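Local structure of alanine racemase 1 (4Y2W) at residues A[17-29]-A[219-231]. The protein is an alanine racemase family enzyme, built from an N-terminal TIM-barrel domain and a C-terminal domain rich in beta strands. The protein carries 1 engineered substitution. Numbering follows the deposited sequence.
With PO4 (phosphate ion), chain C.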
# COMPACT_ATOMS: atom_id res chain seq x y z
N ALA A 17 -0.61 -21.25 -11.14
CA ALA A 17 0.83 -21.13 -10.90
C ALA A 17 1.16 -21.21 -9.40
O ALA A 17 2.22 -21.70 -9.02
CB ALA A 17 1.36 -19.83 -11.49
N ILE A 18 0.26 -20.71 -8.57
CA ILE A 18 0.42 -20.79 -7.11
C ILE A 18 0.23 -22.23 -6.64
O ILE A 18 1.01 -22.72 -5.82
CB ILE A 18 -0.58 -19.86 -6.38
CG1 ILE A 18 -0.29 -18.39 -6.73
CG2 ILE A 18 -0.50 -20.05 -4.87
CD1 ILE A 18 -1.44 -17.45 -6.43
N THR A 19 -0.79 -22.91 -7.16
CA THR A 19 -1.03 -24.31 -6.83
C THR A 19 0.14 -25.18 -7.31
O THR A 19 0.51 -26.14 -6.64
CB THR A 19 -2.34 -24.85 -7.44
OG1 THR A 19 -2.34 -24.65 -8.86
CG2 THR A 19 -3.55 -24.15 -6.83
N HIS A 20 0.70 -24.84 -8.47
CA HIS A 20 1.88 -25.53 -8.98
C HIS A 20 3.08 -25.38 -8.04
O HIS A 20 3.72 -26.36 -7.69
CB HIS A 20 2.27 -25.01 -10.36
CG HIS A 20 3.60 -25.51 -10.84
ND1 HIS A 20 3.73 -26.59 -11.67
CD2 HIS A 20 4.85 -25.08 -10.57
CE1 HIS A 20 5.02 -26.80 -11.91
NE2 HIS A 20 5.72 -25.90 -11.25
N ASN A 21 3.38 -24.14 -7.66
CA ASN A 21 4.48 -23.86 -6.73
C ASN A 21 4.27 -24.55 -5.39
O ASN A 21 5.22 -24.98 -4.74
CB ASN A 21 4.65 -22.36 -6.51
CG ASN A 21 5.12 -21.62 -7.75
OD1 ASN A 21 5.59 -22.23 -8.71
ND2 ASN A 21 5.00 -20.30 -7.73
N PHE A 22 3.01 -24.64 -4.97
CA PHE A 22 2.63 -25.40 -3.78
C PHE A 22 2.99 -26.88 -3.95
O PHE A 22 3.61 -27.47 -3.06
CB PHE A 22 1.13 -25.23 -3.49
CG PHE A 22 0.58 -26.20 -2.48
CD1 PHE A 22 0.82 -26.02 -1.13
CD2 PHE A 22 -0.19 -27.28 -2.89
CE1 PHE A 22 0.31 -26.91 -0.20
CE2 PHE A 22 -0.70 -28.17 -1.96
CZ PHE A 22 -0.46 -27.98 -0.61
N ARG A 23 2.63 -27.46 -5.09
CA ARG A 23 2.98 -28.85 -5.40
C ARG A 23 4.49 -29.10 -5.48
O ARG A 23 4.95 -30.22 -5.23
CB ARG A 23 2.28 -29.32 -6.68
CG ARG A 23 0.78 -29.55 -6.51
CD ARG A 23 0.19 -30.34 -7.68
NE ARG A 23 0.37 -29.68 -8.97
CZ ARG A 23 -0.35 -28.64 -9.40
NH1 ARG A 23 -1.32 -28.12 -8.66
NH2 ARG A 23 -0.09 -28.12 -10.59
N GLU A 24 5.26 -28.08 -5.84
CA GLU A 24 6.73 -28.17 -5.84
C GLU A 24 7.28 -28.34 -4.43
O GLU A 24 8.26 -29.07 -4.23
CB GLU A 24 7.36 -26.94 -6.50
CG GLU A 24 7.11 -26.82 -7.99
CD GLU A 24 7.86 -27.87 -8.79
OE1 GLU A 24 9.08 -28.02 -8.59
OE2 GLU A 24 7.22 -28.55 -9.63
N ILE A 25 6.66 -27.68 -3.46
CA ILE A 25 7.10 -27.78 -2.06
C ILE A 25 6.87 -29.19 -1.51
O ILE A 25 7.68 -29.69 -0.73
CB ILE A 25 6.39 -26.74 -1.16
CG1 ILE A 25 6.64 -25.31 -1.66
CG2 ILE A 25 6.86 -26.87 0.29
CD1 ILE A 25 8.10 -24.95 -1.83
N LYS A 26 5.77 -29.82 -1.91
CA LYS A 26 5.47 -31.20 -1.50
C LYS A 26 6.52 -32.21 -1.97
O LYS A 26 6.79 -33.20 -1.29
CB LYS A 26 4.08 -31.62 -1.98
CG LYS A 26 2.94 -30.95 -1.22
CD LYS A 26 1.58 -31.52 -1.59
CE LYS A 26 1.28 -32.82 -0.86
NZ LYS A 26 1.20 -32.65 0.62
N LYS A 27 7.12 -31.95 -3.14
CA LYS A 27 8.18 -32.81 -3.67
C LYS A 27 9.44 -32.76 -2.81
O LYS A 27 10.11 -33.77 -2.64
CB LYS A 27 8.52 -32.42 -5.11
CG LYS A 27 7.39 -32.65 -6.10
CD LYS A 27 7.72 -32.07 -7.47
CE LYS A 27 6.64 -32.39 -8.49
NZ LYS A 27 6.96 -31.85 -9.84
N ILE A 28 9.75 -31.58 -2.27
CA ILE A 28 10.95 -31.36 -1.46
C ILE A 28 10.83 -32.01 -0.08
O ILE A 28 11.79 -32.62 0.41
CB ILE A 28 11.25 -29.85 -1.27
CG1 ILE A 28 11.44 -29.15 -2.62
CG2 ILE A 28 12.48 -29.64 -0.38
CD1 ILE A 28 12.45 -29.81 -3.53
N VAL A 29 9.67 -31.88 0.55
CA VAL A 29 9.43 -32.44 1.88
C VAL A 29 8.91 -33.87 1.80
O VAL A 29 8.52 -34.34 0.72
CB VAL A 29 8.44 -31.59 2.71
CG1 VAL A 29 8.87 -30.13 2.73
CG2 VAL A 29 7.01 -31.72 2.19
N HIS A 219 12.72 -29.53 8.53
CA HIS A 219 11.36 -29.85 8.08
C HIS A 219 10.40 -30.19 9.23
O HIS A 219 9.28 -29.68 9.26
CB HIS A 219 11.40 -31.02 7.08
CG HIS A 219 11.98 -30.65 5.75
ND1 HIS A 219 11.77 -31.41 4.62
CD2 HIS A 219 12.75 -29.61 5.37
CE1 HIS A 219 12.40 -30.85 3.60
NE2 HIS A 219 13.00 -29.76 4.03
N LEU A 220 10.85 -31.04 10.15
CA LEU A 220 10.06 -31.45 11.33
C LEU A 220 8.65 -31.95 10.94
O LEU A 220 8.51 -32.64 9.93
CB LEU A 220 10.01 -30.31 12.35
CG LEU A 220 11.34 -29.82 12.92
CD1 LEU A 220 11.13 -28.56 13.75
CD2 LEU A 220 12.00 -30.90 13.76
N ASP A 221 7.63 -31.60 11.72
CA ASP A 221 6.27 -32.07 11.48
C ASP A 221 5.51 -31.19 10.48
O ASP A 221 4.60 -31.66 9.80
CB ASP A 221 5.48 -32.13 12.79
CG ASP A 221 6.17 -32.96 13.85
OD1 ASP A 221 6.53 -34.13 13.57
OD2 ASP A 221 6.36 -32.44 14.97
N MET A 222 5.88 -29.91 10.42
CA MET A 222 5.23 -28.97 9.51
C MET A 222 6.23 -27.93 8.97
O MET A 222 7.25 -27.65 9.59
CB MET A 222 4.06 -28.28 10.20
CG MET A 222 3.12 -27.52 9.28
SD MET A 222 1.55 -27.10 10.05
CE MET A 222 2.10 -26.11 11.44
N VAL A 223 5.90 -27.38 7.81
CA VAL A 223 6.77 -26.46 7.09
C VAL A 223 5.97 -25.21 6.67
O VAL A 223 4.77 -25.30 6.41
CB VAL A 223 7.44 -27.23 5.92
CG1 VAL A 223 7.32 -26.51 4.59
CG2 VAL A 223 8.90 -27.53 6.25
N ARG A 224 6.63 -24.05 6.62
CA ARG A 224 5.95 -22.75 6.45
C ARG A 224 6.37 -21.96 5.19
O ARG A 224 7.03 -20.92 5.30
CB ARG A 224 6.19 -21.88 7.69
CG ARG A 224 5.66 -22.44 9.00
CD ARG A 224 5.66 -21.37 10.09
NE ARG A 224 6.97 -20.73 10.22
CZ ARG A 224 7.86 -20.94 11.19
NH1 ARG A 224 7.61 -21.79 12.19
NH2 ARG A 224 9.01 -20.29 11.18
N PRO A 225 5.98 -22.44 4.00
CA PRO A 225 6.29 -21.69 2.78
C PRO A 225 5.41 -20.45 2.63
O PRO A 225 4.20 -20.53 2.84
CB PRO A 225 5.99 -22.69 1.67
CG PRO A 225 4.95 -23.58 2.24
CD PRO A 225 5.28 -23.70 3.70
N GLY A 226 6.02 -19.33 2.26
CA GLY A 226 5.30 -18.08 2.04
C GLY A 226 5.60 -17.51 0.67
O GLY A 226 4.98 -17.91 -0.32
N ILE A 227 6.56 -16.59 0.61
CA ILE A 227 6.93 -15.93 -0.65
C ILE A 227 7.21 -16.93 -1.77
O ILE A 227 6.87 -16.68 -2.93
CB ILE A 227 8.16 -15.01 -0.47
CG1 ILE A 227 8.43 -14.19 -1.74
CG2 ILE A 227 9.41 -15.81 -0.11
CD1 ILE A 227 7.24 -13.37 -2.21
N ILE A 228 7.80 -18.07 -1.43
CA ILE A 228 8.15 -19.08 -2.42
C ILE A 228 6.93 -19.62 -3.18
O ILE A 228 7.05 -20.00 -4.34
CB ILE A 228 8.95 -20.23 -1.76
CG1 ILE A 228 9.75 -21.00 -2.81
CG2 ILE A 228 8.02 -21.15 -0.96
CD1 ILE A 228 10.90 -21.79 -2.21
N LEU A 229 5.77 -19.61 -2.53
CA LEU A 229 4.52 -19.98 -3.19
C LEU A 229 4.12 -18.99 -4.29
O LEU A 229 3.27 -19.31 -5.13
CB LEU A 229 3.38 -20.07 -2.17
CG LEU A 229 3.50 -21.12 -1.05
CD1 LEU A 229 2.46 -20.85 0.03
CD2 LEU A 229 3.36 -22.53 -1.60
N PHE A 230 4.73 -17.80 -4.29
CA PHE A 230 4.37 -16.73 -5.22
C PHE A 230 5.48 -16.42 -6.24
O PHE A 230 5.61 -15.28 -6.70
CB PHE A 230 3.92 -15.50 -4.42
CG PHE A 230 2.82 -15.81 -3.44
CD1 PHE A 230 1.51 -15.94 -3.88
CD2 PHE A 230 3.10 -16.01 -2.10
CE1 PHE A 230 0.49 -16.25 -2.99
CE2 PHE A 230 2.08 -16.33 -1.20
CZ PHE A 230 0.77 -16.44 -1.65
N GLY A 231 6.25 -17.44 -6.59
CA GLY A 231 7.18 -17.38 -7.72
C GLY A 231 8.45 -16.60 -7.49
O GLY A 231 9.06 -16.12 -8.44
P PO4 C . 8.80 -16.93 4.05
O1 PO4 C . 8.95 -17.92 2.91
O2 PO4 C . 10.16 -16.60 4.64
O3 PO4 C . 7.93 -17.54 5.12
O4 PO4 C . 8.17 -15.66 3.53
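Leu229 is the main bump: its CD2 rests against the helix at Phe22, 3.7 Å from Phe22 CA, and also lies at the edge of the Phe22 ring, near its plane. Ile25, one turn on, fills the hollow bounded by Val223, Pro225, Ile228 and Leu229. Chi1 of -58° sets CG1 beside the backbone N and CG2 anti to it, and the branches reach different walls: CD1 meets Ile228 CG2 tip to tip at 3.9 Å, while CG2 rests on Val223 CG1 and Pro225 CG, each 4.3 Å away. In the TIM barrel of the N-terminal domain, helix 15-28 thus packs over the last barrel strand, 222-224, and the 3-10 turn 227-229; there a phosphate ion, probably from the crystallisation liquor, takes weak hydrogen bonds from Gly226 N and Ile227 N. Strand 34-38 adds Ile35 beside Phe22 and Pro225. Near the helix start, the Ile18 side chain crosses that of Phe230 obliquely, its CD1 4.1 Å from Phe230 CE1. Asn21 ND2 gives a weak but fairly straight hydrogen bond to Leu229 O (3.3 Å, 163°), and its OD1 accepts from Arg245 N. Beyond the last turn, Val29 CG1 leans obliquely on His219, 3.7 Å from ND1, and Ile28 O lies in that imidazole's plane, at its edge.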